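Local coordinates for inositol monophosphatase family protein (Staphylococcus aureus subsp. aureus MSSA476, PDB 4I3Y) that probably hydrolyses inositol monophosphates to inositol and phosphate in a magnesium-dependent, lithium-inhibited reaction, at residues A161-M170 with Q202-N210; K229-A237 with L258-Y267. One frame throughout, in Å; residues are numbered along the deposited sequence.

Contact 1 (A161-M170 with Q202-N210); sequences AIISFNAQVM and QFGAHINTN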
loop_
_atom_site.group_PDB
_atom_site.type_symbol
_atom_site.label_atom_id
_atom_site.label_comp_id
_atom_site.label_asym_id
_atom_site.label_seq_id
_atom_site.Cartn_x
_atom_site.Cartn_y
_atom_site.Cartn_z
ATOM N N ALA A 161 14.411 -4.547 7.482
ATOM C CA ALA A 161 12.989 -4.873 7.249
ATOM C C ALA A 161 12.122 -3.637 7.225
ATOM O O ALA A 161 12.442 -2.659 7.894
ATOM C CB ALA A 161 12.485 -5.843 8.313
ATOM N N ILE A 162 11.025 -3.698 6.459
ATOM C CA ILE A 162 10.082 -2.585 6.415
ATOM C C ILE A 162 9.136 -2.733 7.586
ATOM O O ILE A 162 8.697 -3.819 7.866
ATOM C CB ILE A 162 9.286 -2.545 5.067
ATOM C CG1 ILE A 162 10.257 -2.211 3.922
ATOM C CG2 ILE A 162 8.102 -1.582 5.143
ATOM C CD1 ILE A 162 9.652 -2.416 2.538
ATOM N N ILE A 163 8.832 -1.660 8.297
ATOM C CA ILE A 163 7.783 -1.825 9.312
ATOM C C ILE A 163 6.609 -0.949 9.071
ATOM O O ILE A 163 6.703 0.041 8.337
ATOM C CB ILE A 163 8.231 -1.598 10.758
ATOM C CG1 ILE A 163 8.869 -0.235 10.964
ATOM C CG2 ILE A 163 9.143 -2.721 11.204
ATOM C CD1 ILE A 163 9.082 -0.111 12.474
ATOM N N SER A 164 5.505 -1.311 9.717
ATOM C CA SER A 164 4.237 -0.676 9.479
ATOM C C SER A 164 3.508 -0.453 10.802
ATOM O O SER A 164 3.462 -1.346 11.695
ATOM C CB SER A 164 3.447 -1.628 8.565
ATOM O OG SER A 164 2.056 -1.533 8.707
ATOM N N PHE A 165 2.925 0.733 10.946
ATOM C CA PHE A 165 2.204 1.081 12.166
ATOM C C PHE A 165 1.563 2.425 11.905
ATOM O O PHE A 165 1.926 3.113 10.908
ATOM C CB PHE A 165 3.144 1.146 13.404
ATOM C CG PHE A 165 4.288 2.140 13.263
ATOM C CD1 PHE A 165 4.134 3.474 13.665
ATOM C CD2 PHE A 165 5.522 1.735 12.773
ATOM C CE1 PHE A 165 5.177 4.393 13.535
ATOM C CE2 PHE A 165 6.580 2.646 12.638
ATOM C CZ PHE A 165 6.389 3.982 12.994
ATOM N N ASN A 166 0.595 2.776 12.764
ATOM C CA ASN A 166 -0.102 4.072 12.685
ATOM C C ASN A 166 0.751 5.070 13.463
ATOM O O ASN A 166 0.812 5.053 14.702
ATOM C CB ASN A 166 -1.534 3.958 13.230
ATOM C CG ASN A 166 -2.297 5.286 13.204
ATOM O OD1 ASN A 166 -1.771 6.327 12.824
ATOM N ND2 ASN A 166 -3.553 5.241 13.603
ATOM N N ALA A 167 1.442 5.919 12.716
ATOM C CA ALA A 167 2.397 6.868 13.317
ATOM C C ALA A 167 1.654 8.077 13.954
ATOM O O ALA A 167 2.295 8.972 14.550
ATOM C CB ALA A 167 3.360 7.351 12.250
ATOM N N GLN A 168 0.330 8.136 13.802
ATOM C CA GLN A 168 -0.422 9.338 14.236
ATOM C C GLN A 168 -0.906 9.160 15.639
ATOM O O GLN A 168 -1.425 10.075 16.233
ATOM C CB GLN A 168 -1.657 9.607 13.380
ATOM C CG GLN A 168 -1.394 9.589 11.901
ATOM C CD GLN A 168 -2.601 9.994 11.086
ATOM O OE1 GLN A 168 -2.908 9.389 10.071
ATOM N NE2 GLN A 168 -3.297 10.993 11.547
ATOM N N VAL A 169 -0.684 7.976 16.174
ATOM C CA VAL A 169 -1.305 7.567 17.375
ATOM C C VAL A 169 -0.259 7.295 18.462
ATOM O O VAL A 169 -0.587 6.828 19.532
ATOM C CB VAL A 169 -2.235 6.353 16.999
ATOM C CG1 VAL A 169 -1.923 5.096 17.783
ATOM C CG2 VAL A 169 -3.688 6.787 17.048
ATOM N N MET A 170 1.000 7.614 18.175
ATOM C CA MET A 170 2.091 7.293 19.023
ATOM C C MET A 170 2.899 8.540 19.332
ATOM O O MET A 170 2.890 9.531 18.585
ATOM C CB MET A 170 3.050 6.324 18.342
ATOM C CG MET A 170 2.744 4.848 18.415
ATOM S SD MET A 170 4.179 4.068 17.586
ATOM C CE MET A 170 3.403 2.484 17.344
ATOM N N GLN A 202 7.189 -9.611 3.491
ATOM C CA GLN A 202 7.346 -8.249 2.882
ATOM C C GLN A 202 7.585 -7.130 3.943
ATOM O O GLN A 202 8.371 -6.226 3.695
ATOM C CB GLN A 202 6.070 -7.869 2.057
ATOM C CG GLN A 202 5.728 -8.937 1.008
ATOM C CD GLN A 202 4.376 -8.624 0.395
ATOM O OE1 GLN A 202 3.364 -8.648 1.105
ATOM N NE2 GLN A 202 4.349 -8.308 -0.900
ATOM N N PHE A 203 6.938 -7.222 5.109
ATOM C CA PHE A 203 7.206 -6.349 6.270
ATOM C C PHE A 203 7.822 -7.213 7.383
ATOM O O PHE A 203 7.494 -8.398 7.485
ATOM C CB PHE A 203 5.861 -5.778 6.804
ATOM C CG PHE A 203 5.179 -4.790 5.873
ATOM C CD1 PHE A 203 5.815 -4.321 4.745
ATOM C CD2 PHE A 203 3.942 -4.228 6.238
ATOM C CE1 PHE A 203 5.170 -3.376 3.897
ATOM C CE2 PHE A 203 3.307 -3.295 5.440
ATOM C CZ PHE A 203 3.917 -2.876 4.244
ATOM N N GLY A 204 8.702 -6.604 8.196
ATOM C CA GLY A 204 9.215 -7.218 9.425
ATOM C C GLY A 204 8.180 -7.294 10.505
ATOM O O GLY A 204 8.151 -8.296 11.243
ATOM N N ALA A 205 7.304 -6.290 10.600
ATOM C CA ALA A 205 6.364 -6.236 11.713
ATOM C C ALA A 205 5.271 -5.231 11.413
ATOM O O ALA A 205 5.460 -4.338 10.575
ATOM C CB ALA A 205 7.092 -5.917 13.053
ATOM N N HIS A 206 4.100 -5.448 12.029
ATOM C CA HIS A 206 2.989 -4.527 11.983
ATOM C C HIS A 206 2.543 -4.333 13.417
ATOM O O HIS A 206 2.392 -5.302 14.199
ATOM C CB HIS A 206 1.773 -5.003 11.133
ATOM C CG HIS A 206 0.569 -4.099 11.256
ATOM N ND1 HIS A 206 0.580 -2.789 10.828
ATOM C CD2 HIS A 206 -0.692 -4.328 11.711
ATOM C CE1 HIS A 206 -0.593 -2.228 11.075
ATOM N NE2 HIS A 206 -1.384 -3.140 11.617
ATOM N N ILE A 207 2.338 -3.083 13.778
ATOM C CA ILE A 207 1.879 -2.775 15.167
ATOM C C ILE A 207 0.538 -2.088 15.069
ATOM O O ILE A 207 0.368 -1.211 14.179
ATOM C CB ILE A 207 2.826 -1.744 15.813
ATOM C CG1 ILE A 207 4.218 -2.362 16.015
ATOM C CG2 ILE A 207 2.244 -1.165 17.105
ATOM C CD1 ILE A 207 5.308 -1.289 16.061
ATOM N N ASN A 208 -0.406 -2.468 15.946
ATOM C CA ASN A 208 -1.689 -1.726 16.172
ATOM C C ASN A 208 -1.890 -1.610 17.720
ATOM O O ASN A 208 -2.065 -2.638 18.430
ATOM C CB ASN A 208 -2.923 -2.368 15.475
ATOM C CG ASN A 208 -4.230 -1.544 15.659
ATOM O OD1 ASN A 208 -4.492 -0.948 16.731
ATOM N ND2 ASN A 208 -5.085 -1.549 14.618
ATOM N N THR A 209 -1.783 -0.376 18.215
ATOM C CA THR A 209 -1.752 -0.133 19.676
ATOM C C THR A 209 -3.129 -0.145 20.306
ATOM O O THR A 209 -3.260 0.070 21.481
ATOM C CB THR A 209 -1.122 1.220 20.086
ATOM O OG1 THR A 209 -1.873 2.278 19.475
ATOM C CG2 THR A 209 0.280 1.274 19.661
ATOM N N ASN A 210 -4.162 -0.366 19.519
ATOM C CA ASN A 210 -5.469 -0.475 20.089
ATOM C C ASN A 210 -6.466 -1.188 19.172
ATOM O O ASN A 210 -7.488 -0.592 18.811
ATOM C CB ASN A 210 -5.949 0.923 20.483
ATOM C CG ASN A 210 -7.274 0.895 21.224
ATOM O OD1 ASN A 210 -8.114 1.803 21.054
ATOM N ND2 ASN A 210 -7.486 -0.149 22.040
HETATM O O HOH W 1 10.658 -5.873 4.867
HETATM O O HOH W 2 0.445 1.794 15.520
#

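Contact 2 (K229-A237 with L258-Y267); sequences KMTTLDGKA and LKILNANGGY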
loop_
_atom_site.group_PDB
_atom_site.type_symbol
_atom_site.label_atom_id
_atom_site.label_comp_id
_atom_site.label_asym_id
_atom_site.label_seq_id
_atom_site.Cartn_x
_atom_site.Cartn_y
_atom_site.Cartn_z
ATOM N N LYS A 229 5.695 -14.128 15.455
ATOM C CA LYS A 229 5.361 -13.717 16.811
ATOM C C LYS A 229 4.161 -12.807 16.766
ATOM O O LYS A 229 4.164 -11.821 15.991
ATOM C CB LYS A 229 6.529 -12.957 17.478
ATOM C CG LYS A 229 7.808 -13.748 17.535
ATOM C CD LYS A 229 7.664 -14.965 18.436
ATOM C CE LYS A 229 8.989 -15.679 18.642
ATOM N NZ LYS A 229 8.771 -16.997 19.314
ATOM N N MET A 230 3.122 -13.142 17.532
ATOM C CA MET A 230 1.981 -12.261 17.665
ATOM C C MET A 230 1.677 -12.162 19.135
ATOM O O MET A 230 1.333 -13.178 19.767
ATOM C CB MET A 230 0.786 -12.771 16.895
ATOM C CG MET A 230 -0.500 -11.965 17.107
ATOM S SD MET A 230 -1.833 -12.594 16.015
ATOM C CE MET A 230 -3.200 -11.706 16.715
ATOM N N THR A 231 1.878 -10.961 19.691
ATOM C CA THR A 231 1.851 -10.759 21.150
ATOM C C THR A 231 1.260 -9.382 21.507
ATOM O O THR A 231 1.029 -8.499 20.649
ATOM C CB THR A 231 3.290 -10.815 21.743
ATOM O OG1 THR A 231 4.053 -9.664 21.323
ATOM C CG2 THR A 231 4.028 -12.070 21.326
ATOM N N THR A 232 1.007 -9.185 22.785
ATOM C CA THR A 232 0.693 -7.857 23.270
ATOM C C THR A 232 2.043 -7.079 23.230
ATOM O O THR A 232 3.122 -7.650 23.001
ATOM C CB THR A 232 0.206 -7.910 24.724
ATOM O OG1 THR A 232 1.328 -8.243 25.534
ATOM C CG2 THR A 232 -0.891 -8.977 24.905
ATOM N N LEU A 233 1.994 -5.776 23.436
ATOM C CA LEU A 233 3.202 -4.993 23.286
ATOM C C LEU A 233 4.087 -5.166 24.550
ATOM O O LEU A 233 5.222 -4.654 24.624
ATOM C CB LEU A 233 2.862 -3.547 22.963
ATOM C CG LEU A 233 2.091 -3.327 21.660
ATOM C CD1 LEU A 233 1.716 -1.856 21.503
ATOM C CD2 LEU A 233 2.857 -3.770 20.427
ATOM N N ASP A 234 3.550 -5.923 25.514
ATOM C CA ASP A 234 4.286 -6.440 26.692
ATOM C C ASP A 234 4.885 -7.811 26.461
ATOM O O ASP A 234 5.374 -8.436 27.390
ATOM C CB ASP A 234 3.318 -6.583 27.840
ATOM C CG ASP A 234 3.130 -5.311 28.598
ATOM O OD1 ASP A 234 3.827 -4.312 28.362
ATOM O OD2 ASP A 234 2.260 -5.316 29.469
ATOM N N GLY A 235 4.791 -8.303 25.235
ATOM C CA GLY A 235 5.196 -9.667 24.894
ATOM C C GLY A 235 4.329 -10.845 25.386
ATOM O O GLY A 235 4.778 -11.979 25.313
ATOM N N LYS A 236 3.087 -10.605 25.807
ATOM C CA LYS A 236 2.254 -11.663 26.341
ATOM C C LYS A 236 1.293 -12.222 25.283
ATOM O O LYS A 236 1.165 -11.658 24.192
ATOM C CB LYS A 236 1.471 -11.143 27.576
ATOM C CG LYS A 236 2.208 -11.279 28.911
ATOM C CD LYS A 236 2.743 -9.920 29.307
ATOM C CE LYS A 236 1.724 -9.101 30.098
ATOM N NZ LYS A 236 1.879 -9.304 31.571
ATOM N N ALA A 237 0.607 -13.326 25.602
ATOM C CA ALA A 237 -0.538 -13.802 24.790
ATOM C C ALA A 237 -1.671 -12.781 24.828
ATOM O O ALA A 237 -1.890 -12.110 25.839
ATOM C CB ALA A 237 -1.037 -15.156 25.284
ATOM N N LEU A 258 9.717 -4.545 20.238
ATOM C CA LEU A 258 9.044 -4.380 21.535
ATOM C C LEU A 258 9.890 -3.542 22.480
ATOM O O LEU A 258 9.360 -2.746 23.304
ATOM C CB LEU A 258 8.797 -5.737 22.237
ATOM C CG LEU A 258 7.643 -6.596 21.727
ATOM C CD1 LEU A 258 7.348 -7.741 22.725
ATOM C CD2 LEU A 258 6.402 -5.743 21.572
ATOM N N LYS A 259 11.196 -3.738 22.411
ATOM C CA LYS A 259 12.056 -2.973 23.302
ATOM C C LYS A 259 12.055 -1.471 22.899
ATOM O O LYS A 259 11.943 -0.604 23.761
ATOM C CB LYS A 259 13.436 -3.615 23.450
ATOM C CG LYS A 259 14.435 -3.129 22.439
ATOM C CD LYS A 259 15.769 -2.718 23.097
ATOM C CE LYS A 259 16.934 -2.913 22.097
ATOM N NZ LYS A 259 16.610 -2.277 20.785
ATOM N N ILE A 260 12.107 -1.165 21.603
ATOM C CA ILE A 260 11.878 0.244 21.139
ATOM C C ILE A 260 10.535 0.838 21.622
ATOM O O ILE A 260 10.453 1.986 22.056
ATOM C CB ILE A 260 11.965 0.386 19.612
ATOM C CG1 ILE A 260 13.374 0.118 19.137
ATOM C CG2 ILE A 260 11.638 1.802 19.162
ATOM C CD1 ILE A 260 13.448 -0.150 17.632
ATOM N N LEU A 261 9.445 0.087 21.488
ATOM C CA LEU A 261 8.144 0.609 21.881
ATOM C C LEU A 261 8.098 0.935 23.382
ATOM O O LEU A 261 7.348 1.817 23.805
ATOM C CB LEU A 261 7.024 -0.436 21.579
ATOM C CG LEU A 261 6.556 -0.557 20.125
ATOM C CD1 LEU A 261 5.758 -1.853 19.942
ATOM C CD2 LEU A 261 5.783 0.666 19.656
ATOM N N ASN A 262 8.782 0.141 24.189
ATOM C CA ASN A 262 8.628 0.226 25.617
ATOM C C ASN A 262 9.726 1.142 26.270
ATOM O O ASN A 262 9.619 1.483 27.456
ATOM C CB ASN A 262 8.603 -1.184 26.230
ATOM C CG ASN A 262 7.333 -1.958 25.862
ATOM O OD1 ASN A 262 6.210 -1.441 25.993
ATOM N ND2 ASN A 262 7.496 -3.202 25.415
ATOM N N ALA A 263 10.752 1.521 25.493
ATOM C CA ALA A 263 11.858 2.389 25.954
ATOM C C ALA A 263 11.344 3.715 26.393
ATOM O O ALA A 263 10.272 4.149 25.945
ATOM C CB ALA A 263 12.895 2.588 24.833
ATOM N N ASN A 264 12.124 4.396 27.244
ATOM C CA ASN A 264 11.881 5.803 27.590
ATOM C C ASN A 264 10.474 6.116 28.143
ATOM O O ASN A 264 9.953 7.168 27.900
ATOM C CB ASN A 264 12.176 6.718 26.384
ATOM C CG ASN A 264 13.560 6.490 25.799
ATOM O OD1 ASN A 264 14.543 6.315 26.537
ATOM N ND2 ASN A 264 13.639 6.459 24.465
ATOM N N GLY A 265 9.849 5.198 28.876
ATOM C CA GLY A 265 8.496 5.489 29.340
ATOM C C GLY A 265 7.407 4.941 28.414
ATOM O O GLY A 265 6.227 5.093 28.713
ATOM N N GLY A 266 7.801 4.310 27.296
ATOM C CA GLY A 266 6.829 3.733 26.331
ATOM C C GLY A 266 6.285 4.606 25.199
ATOM O O GLY A 266 6.864 5.635 24.867
ATOM N N TYR A 267 5.173 4.205 24.565
ATOM C CA TYR A 267 4.940 4.699 23.210
ATOM C C TYR A 267 3.769 5.655 23.154
ATOM O O TYR A 267 3.440 6.168 22.101
ATOM C CB TYR A 267 4.725 3.518 22.249
ATOM C CG TYR A 267 3.576 2.683 22.699
ATOM C CD1 TYR A 267 2.244 3.078 22.409
ATOM C CD2 TYR A 267 3.786 1.517 23.472
ATOM C CE1 TYR A 267 1.158 2.328 22.849
ATOM C CE2 TYR A 267 2.705 0.760 23.901
ATOM C CZ TYR A 267 1.410 1.170 23.556
ATOM O OH TYR A 267 0.370 0.435 23.974
HETATM O O HOH W 3 3.751 -2.180 26.467
#

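Contact 1 (A161-M170 with Q202-N210)
Neighbouring parallel strands of the mixed five-stranded sheet in the alpha/beta fold of the inositol monophosphatase family meet here, where Ser164 pairs with His206; the strand directions differ by 16°. Three backbone bonds tie the edges: Gly204 N to Ile162 O (2.8 Å), Ser164 N to Ala205 O (3.1 Å) and Ile207 N to Ser164 O (2.9 Å). Beyond them water 2 bridges Asn166 N and Ile207 O.

On the face carrying Ser164 and His206, His206 ND1 donates to Ser164 OG (2.9 Å). The hydroxyl sits at the imidazole edge, tilted 23° from the ring plane, and is placed there by a first torsion that sets OG opposite the backbone N (chi1 152°). Ser164 CB lies 3.5 Å from Phe203 CD2, while Ile162 CG2 meets CD1 of the same ring at 3.6 Å. Farther along, Met170 reaches back with an extended chain, and its side chain crosses that of Ile207 at about a right angle, with Met170 CE 3.8 Å from Ile207 CG2.

The buried hydroxyl of Ser164 thus has two hydrogen-bonding partners, His206 ND1 and Asp194 OD1 of helix 191-200, which should restrict its rotation.

Contact 2 (K229-A237 with L258-Y267)
Leu258 overlaps the turn from Thr232 to Gly235, at the end of the strand-bearing segment 229-237, with both of its methyls: CD2 lies 3.4 Å from Leu233 O, and CD1 lies 3.6 Å from Gly235 CA. One leucine therefore covers two sites of the same turn, CD2 sitting on the carbonyl of Leu233 and CD1 on the backbone of Gly235.

Leu233 returns the contact with a forked end. Its CD2 comes within 3.5 Å of Leu261 CD1, the two side chains crossing at a slant, whereas CD1 approaches the phenol end of Tyr267, 3.7 Å from CZ. That tyrosine is swung over its own backbone, with CG between the backbone N and the carbonyl carbon (chi1 58°), and its side chain runs roughly perpendicular to that of Leu233.

The turn is a type I beta turn, closed by Gly235 N donating to Thr232 O (2.9 Å). Thr231 OG1 donates to the same oxygen from the opposite face of its plane, and Gly235 has the positive phi (71°) that favours glycine. The contact thus joins the turn next to an outermost strand of the five-stranded sheet to the C-terminal end of helix 254-262, with Ile247 of the neighbouring strand touching Thr231, Leu233 and Leu258.

Asn262, the last residue of that helix, supplies the direct hydrogen bond across the contact. Its ND2 donates to Leu233 O at 2.8 Å and a nearly straight 175°, the acceptor lying in the amide plane. On the other branch, Asn262 OD1 accepts from water 3, which also donates to Asp234 OD1.

How the contacts relate
The centre of contact 1 is about 13 Å from the centre of the chain and its residues are largely buried, whereas contact 2, centred about 19 Å out, is only partly buried, with several of its touching residues exposed. Both reach the same mixed sheet: 161-170 with 202-210 pairs two of its strands, and 229-237 with 258-267 packs a helix end against the turn next to an outermost strand. Contact 1 accordingly relies on backbone bonds backed by a buried histidine-serine bond, contact 2 on leucine packing and one side-chain amide bond. They adjoin directly: Thr209 CG2 lies 3.5 Å from Tyr267 CE1, and Met170 CE lies 3.8 Å from Leu261 CD2. The second subunit touches contact 1 but not contact 2.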